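Probable transcriptional regulator (Rhodococcus jostii, PDB 3HIM) probably binds DNA as a TetR-family transcriptional regulator, through a predicted N-terminal helix-turn-helix joined to an all-helical C-terminal domain. Local coordinates at residues L93-D106 with P184-L196. Residues are numbered along the deposited sequence; the frame is centred on the assembly and turned at random.
Sequences LMSTVTAYVTWHAD and PRIIAARYVELAL
V101 and A188 pack at the middle of an obliquely antiparallel helix pair in the C-terminal domain of this TetR-type regulator, whose axes come within 8.6 Å with their directions 140° apart. The small A188 lets the backbones approach closely, and V101 CG1 lies 3.7 Å from A188 CA. The two methyls of V101 divide the work: CG1, anti to the backbone N (chi1 168°), also touches I187 CG2, whereas CG2 meets the edge of the Y191 ring near its plane, 3.7 Å from CD2. I187 CD1 rests on one face of that ring. Toward the C-terminal end of 184-196, V97 adds a second buried contact, its CG2 4.0 Å from A195 CB. On this inner side helices 123-149 and 158-175 continue the core, and Y191 packs on L163 of the second subunit.

The outer margin is more exposed; no hydrogen bond joins the helices anywhere along the contact. M94 lies across V192, its CG against CG1, while the carboxylate of D106 touches the P184 ring. T98 and T102 turn their hydroxyls back onto their own helix. T98 OG1 donates to M94 O, from the opposite face to T98 N, and lies 3.4 Å from V192 CG2.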
loop_
_atom_site.group_PDB
_atom_site.type_symbol
_atom_site.label_atom_id
_atom_site.label_comp_id
_atom_site.label_asym_id
_atom_site.label_seq_id
_atom_site.Cartn_x
_atom_site.Cartn_y
_atom_site.Cartn_z
ATOM N N LEU B 93 -8.667 5.733 19.593
ATOM C CA LEU B 93 -8.133 4.847 18.578
ATOM C C LEU B 93 -9.206 4.380 17.598
ATOM O O LEU B 93 -8.974 4.379 16.401
ATOM C CB LEU B 93 -7.407 3.650 19.226
ATOM C CG LEU B 93 -6.549 2.842 18.242
ATOM C CD1 LEU B 93 -5.366 3.688 17.724
ATOM C CD2 LEU B 93 -6.092 1.526 18.873
ATOM N N MET B 94 -10.379 3.994 18.101
ATOM C CA MET B 94 -11.490 3.682 17.215
ATOM C C MET B 94 -11.757 4.855 16.265
ATOM O O MET B 94 -11.960 4.670 15.062
ATOM C CB MET B 94 -12.759 3.347 18.010
ATOM C CG MET B 94 -12.694 2.041 18.835
ATOM S SD MET B 94 -14.091 1.775 19.982
ATOM C CE MET B 94 -15.469 2.387 19.013
ATOM N N SER B 95 -11.742 6.066 16.806
ATOM C CA SER B 95 -12.207 7.236 16.062
ATOM C C SER B 95 -11.231 7.638 14.963
ATOM O O SER B 95 -11.620 7.909 13.809
ATOM C CB SER B 95 -12.417 8.419 17.028
ATOM O OG SER B 95 -12.954 9.532 16.344
ATOM N N THR B 96 -9.959 7.681 15.336
ATOM C CA THR B 96 -8.926 8.076 14.398
ATOM C C THR B 96 -8.703 7.006 13.334
ATOM O O THR B 96 -8.508 7.362 12.170
ATOM C CB THR B 96 -7.608 8.367 15.089
ATOM O OG1 THR B 96 -7.255 7.239 15.903
ATOM C CG2 THR B 96 -7.719 9.644 15.938
ATOM N N VAL B 97 -8.712 5.715 13.731
ATOM C CA VAL B 97 -8.608 4.614 12.753
ATOM C C VAL B 97 -9.786 4.651 11.757
ATOM O O VAL B 97 -9.569 4.602 10.535
ATOM C CB VAL B 97 -8.458 3.189 13.411
ATOM C CG1 VAL B 97 -8.542 2.088 12.345
ATOM C CG2 VAL B 97 -7.125 3.072 14.154
ATOM N N THR B 98 -11.013 4.769 12.272
ATOM C CA THR B 98 -12.184 4.974 11.412
ATOM C C THR B 98 -11.991 6.115 10.381
ATOM O O THR B 98 -12.157 5.896 9.174
ATOM C CB THR B 98 -13.466 5.263 12.229
ATOM O OG1 THR B 98 -13.691 4.170 13.118
ATOM C CG2 THR B 98 -14.697 5.442 11.305
ATOM N N ALA B 99 -11.665 7.315 10.862
ATOM C CA ALA B 99 -11.409 8.469 9.978
ATOM C C ALA B 99 -10.257 8.213 9.020
ATOM O O ALA B 99 -10.315 8.563 7.849
ATOM C CB ALA B 99 -11.126 9.720 10.799
ATOM N N TYR B 100 -9.198 7.605 9.521
ATOM C CA TYR B 100 -8.037 7.337 8.685
ATOM C C TYR B 100 -8.366 6.378 7.543
ATOM O O TYR B 100 -8.079 6.680 6.379
ATOM C CB TYR B 100 -6.920 6.763 9.535
ATOM C CG TYR B 100 -5.581 6.644 8.848
ATOM C CD1 TYR B 100 -4.878 7.780 8.411
ATOM C CD2 TYR B 100 -4.979 5.398 8.707
ATOM C CE1 TYR B 100 -3.579 7.653 7.812
ATOM C CE2 TYR B 100 -3.738 5.253 8.115
ATOM C CZ TYR B 100 -3.038 6.376 7.675
ATOM O OH TYR B 100 -1.809 6.178 7.114
ATOM N N VAL B 101 -8.969 5.235 7.863
ATOM C CA VAL B 101 -9.323 4.235 6.837
ATOM C C VAL B 101 -10.361 4.797 5.830
ATOM O O VAL B 101 -10.176 4.701 4.603
ATOM C CB VAL B 101 -9.811 2.938 7.499
ATOM C CG1 VAL B 101 -10.455 1.994 6.479
ATOM C CG2 VAL B 101 -8.630 2.235 8.226
ATOM N N THR B 102 -11.435 5.404 6.357
ATOM C CA THR B 102 -12.459 6.056 5.527
ATOM C C THR B 102 -11.835 7.064 4.558
ATOM O O THR B 102 -12.162 7.061 3.386
ATOM C CB THR B 102 -13.516 6.781 6.412
ATOM O OG1 THR B 102 -14.080 5.830 7.311
ATOM C CG2 THR B 102 -14.628 7.425 5.576
ATOM N N TRP B 103 -10.941 7.919 5.059
ATOM C CA TRP B 103 -10.283 8.900 4.202
ATOM C C TRP B 103 -9.565 8.218 3.053
ATOM O O TRP B 103 -9.658 8.643 1.886
ATOM C CB TRP B 103 -9.310 9.766 4.986
ATOM C CG TRP B 103 -8.816 10.928 4.177
ATOM C CD1 TRP B 103 -9.302 12.206 4.202
ATOM C CD2 TRP B 103 -7.756 10.917 3.199
ATOM N NE1 TRP B 103 -8.606 13.000 3.301
ATOM C CE2 TRP B 103 -7.649 12.234 2.680
ATOM C CE3 TRP B 103 -6.886 9.925 2.717
ATOM C CZ2 TRP B 103 -6.702 12.586 1.703
ATOM C CZ3 TRP B 103 -5.937 10.275 1.744
ATOM C CH2 TRP B 103 -5.862 11.600 1.240
ATOM N N HIS B 104 -8.841 7.163 3.380
ATOM C CA HIS B 104 -8.065 6.456 2.391
ATOM C C HIS B 104 -8.889 5.696 1.330
ATOM O O HIS B 104 -8.439 5.547 0.190
ATOM C CB HIS B 104 -7.047 5.554 3.078
ATOM C CG HIS B 104 -5.754 6.243 3.379
ATOM N ND1 HIS B 104 -4.823 6.532 2.403
ATOM C CD2 HIS B 104 -5.248 6.721 4.542
ATOM C CE1 HIS B 104 -3.795 7.151 2.952
ATOM N NE2 HIS B 104 -4.023 7.266 4.251
ATOM N N ALA B 105 -10.069 5.219 1.704
ATOM C CA ALA B 105 -11.022 4.655 0.740
ATOM C C ALA B 105 -11.648 5.745 -0.152
ATOM O O ALA B 105 -11.574 5.647 -1.374
ATOM C CB ALA B 105 -12.099 3.878 1.452
ATOM N N ASP B 106 -12.261 6.763 0.456
ATOM C CA ASP B 106 -12.852 7.894 -0.303
ATOM C C ASP B 106 -11.863 8.682 -1.173
ATOM O O ASP B 106 -12.203 9.085 -2.282
ATOM C CB ASP B 106 -13.536 8.898 0.624
ATOM C CG ASP B 106 -14.783 8.343 1.302
ATOM O OD1 ASP B 106 -15.335 7.297 0.878
ATOM O OD2 ASP B 106 -15.218 9.003 2.273
ATOM N N PRO B 184 -16.630 1.858 2.691
ATOM C CA PRO B 184 -15.609 2.336 3.650
ATOM C C PRO B 184 -15.937 2.029 5.123
ATOM O O PRO B 184 -15.047 1.734 5.913
ATOM C CB PRO B 184 -15.587 3.863 3.444
ATOM C CG PRO B 184 -16.239 4.121 2.124
ATOM C CD PRO B 184 -17.066 2.915 1.749
ATOM N N ARG B 185 -17.212 2.098 5.481
ATOM C CA ARG B 185 -17.617 1.939 6.874
ATOM C C ARG B 185 -17.325 0.523 7.358
ATOM O O ARG B 185 -16.885 0.349 8.486
ATOM C CB ARG B 185 -19.093 2.291 7.052
ATOM C CG ARG B 185 -19.398 3.759 6.719
ATOM C CD ARG B 185 -20.889 4.006 6.517
ATOM N NE ARG B 185 -21.494 2.899 5.786
ATOM C CZ ARG B 185 -22.742 2.879 5.331
ATOM N NH1 ARG B 185 -23.543 3.926 5.503
ATOM N NH2 ARG B 185 -23.182 1.803 4.687
ATOM N N ILE B 186 -17.534 -0.471 6.492
ATOM C CA ILE B 186 -17.266 -1.875 6.834
ATOM C C ILE B 186 -15.748 -2.125 7.013
ATOM O O ILE B 186 -15.303 -2.700 8.018
ATOM C CB ILE B 186 -17.902 -2.861 5.788
ATOM C CG1 ILE B 186 -19.428 -2.712 5.779
ATOM C CG2 ILE B 186 -17.469 -4.310 6.057
ATOM C CD1 ILE B 186 -20.176 -3.553 4.708
ATOM N N ILE B 187 -14.941 -1.673 6.063
ATOM C CA ILE B 187 -13.514 -1.892 6.221
ATOM C C ILE B 187 -12.960 -1.175 7.465
ATOM O O ILE B 187 -12.184 -1.758 8.228
ATOM C CB ILE B 187 -12.690 -1.620 4.920
ATOM C CG1 ILE B 187 -11.213 -2.000 5.131
ATOM C CG2 ILE B 187 -12.816 -0.166 4.479
ATOM C CD1 ILE B 187 -10.977 -3.448 5.549
ATOM N N ALA B 188 -13.399 0.053 7.715
ATOM C CA ALA B 188 -12.916 0.763 8.889
ATOM C C ALA B 188 -13.274 -0.009 10.159
ATOM O O ALA B 188 -12.442 -0.139 11.067
ATOM C CB ALA B 188 -13.457 2.181 8.927
ATOM N N ALA B 189 -14.496 -0.542 10.216
ATOM C CA ALA B 189 -14.949 -1.250 11.406
ATOM C C ALA B 189 -14.075 -2.468 11.653
ATOM O O ALA B 189 -13.664 -2.727 12.787
ATOM C CB ALA B 189 -16.427 -1.657 11.282
ATOM N N ARG B 190 -13.791 -3.213 10.588
ATOM C CA ARG B 190 -12.884 -4.363 10.673
ATOM C C ARG B 190 -11.480 -3.984 11.154
ATOM O O ARG B 190 -10.876 -4.689 11.984
ATOM C CB ARG B 190 -12.803 -5.056 9.322
ATOM C CG ARG B 190 -13.447 -6.407 9.284
ATOM C CD ARG B 190 -14.940 -6.374 9.349
ATOM N NE ARG B 190 -15.467 -6.138 10.703
ATOM C CZ ARG B 190 -16.699 -5.691 10.911
ATOM N NH1 ARG B 190 -17.487 -5.480 9.863
ATOM N NH2 ARG B 190 -17.144 -5.456 12.134
ATOM N N TYR B 191 -10.980 -2.858 10.660
ATOM C CA TYR B 191 -9.629 -2.427 10.970
ATOM C C TYR B 191 -9.572 -1.837 12.357
ATOM O O TYR B 191 -8.552 -1.940 13.038
ATOM C CB TYR B 191 -9.124 -1.440 9.926
ATOM C CG TYR B 191 -8.510 -2.109 8.722
ATOM C CD1 TYR B 191 -8.648 -3.489 8.494
ATOM C CD2 TYR B 191 -7.802 -1.359 7.789
ATOM C CE1 TYR B 191 -8.059 -4.092 7.376
ATOM C CE2 TYR B 191 -7.232 -1.938 6.677
ATOM C CZ TYR B 191 -7.352 -3.293 6.461
ATOM O OH TYR B 191 -6.744 -3.825 5.325
ATOM N N VAL B 192 -10.673 -1.232 12.789
ATOM C CA VAL B 192 -10.767 -0.801 14.188
ATOM C C VAL B 192 -10.602 -1.988 15.157
ATOM O O VAL B 192 -9.831 -1.906 16.112
ATOM C CB VAL B 192 -12.080 -0.061 14.472
ATOM C CG1 VAL B 192 -12.314 0.046 15.967
ATOM C CG2 VAL B 192 -12.041 1.323 13.833
ATOM N N GLU B 193 -11.318 -3.087 14.901
ATOM C CA GLU B 193 -11.214 -4.289 15.750
ATOM C C GLU B 193 -9.776 -4.799 15.826
ATOM O O GLU B 193 -9.292 -5.207 16.900
ATOM C CB GLU B 193 -12.117 -5.398 15.221
ATOM C CG GLU B 193 -13.592 -5.086 15.417
ATOM C CD GLU B 193 -14.474 -5.834 14.438
ATOM O OE1 GLU B 193 -13.941 -6.643 13.630
ATOM O OE2 GLU B 193 -15.697 -5.595 14.470
ATOM N N LEU B 194 -9.108 -4.777 14.673
ATOM C CA LEU B 194 -7.740 -5.301 14.581
ATOM C C LEU B 194 -6.717 -4.391 15.270
ATOM O O LEU B 194 -5.815 -4.888 15.937
ATOM C CB LEU B 194 -7.363 -5.588 13.127
ATOM C CG LEU B 194 -8.160 -6.726 12.476
ATOM C CD1 LEU B 194 -8.138 -6.590 10.935
ATOM C CD2 LEU B 194 -7.649 -8.106 12.911
ATOM N N ALA B 195 -6.865 -3.077 15.105
ATOM C CA ALA B 195 -6.036 -2.087 15.790
ATOM C C ALA B 195 -6.129 -2.214 17.326
ATOM O O ALA B 195 -5.123 -2.184 18.045
ATOM C CB ALA B 195 -6.428 -0.664 15.334
ATOM N N LEU B 196 -7.338 -2.368 17.838
ATOM C CA LEU B 196 -7.490 -2.539 19.285
ATOM C C LEU B 196 -6.784 -3.802 19.723
ATOM O O LEU B 196 -6.072 -3.783 20.731
ATOM C CB LEU B 196 -8.958 -2.529 19.708
ATOM C CG LEU B 196 -9.606 -1.153 19.556
ATOM C CD1 LEU B 196 -11.129 -1.280 19.692
ATOM C CD2 LEU B 196 -9.060 -0.114 20.545
#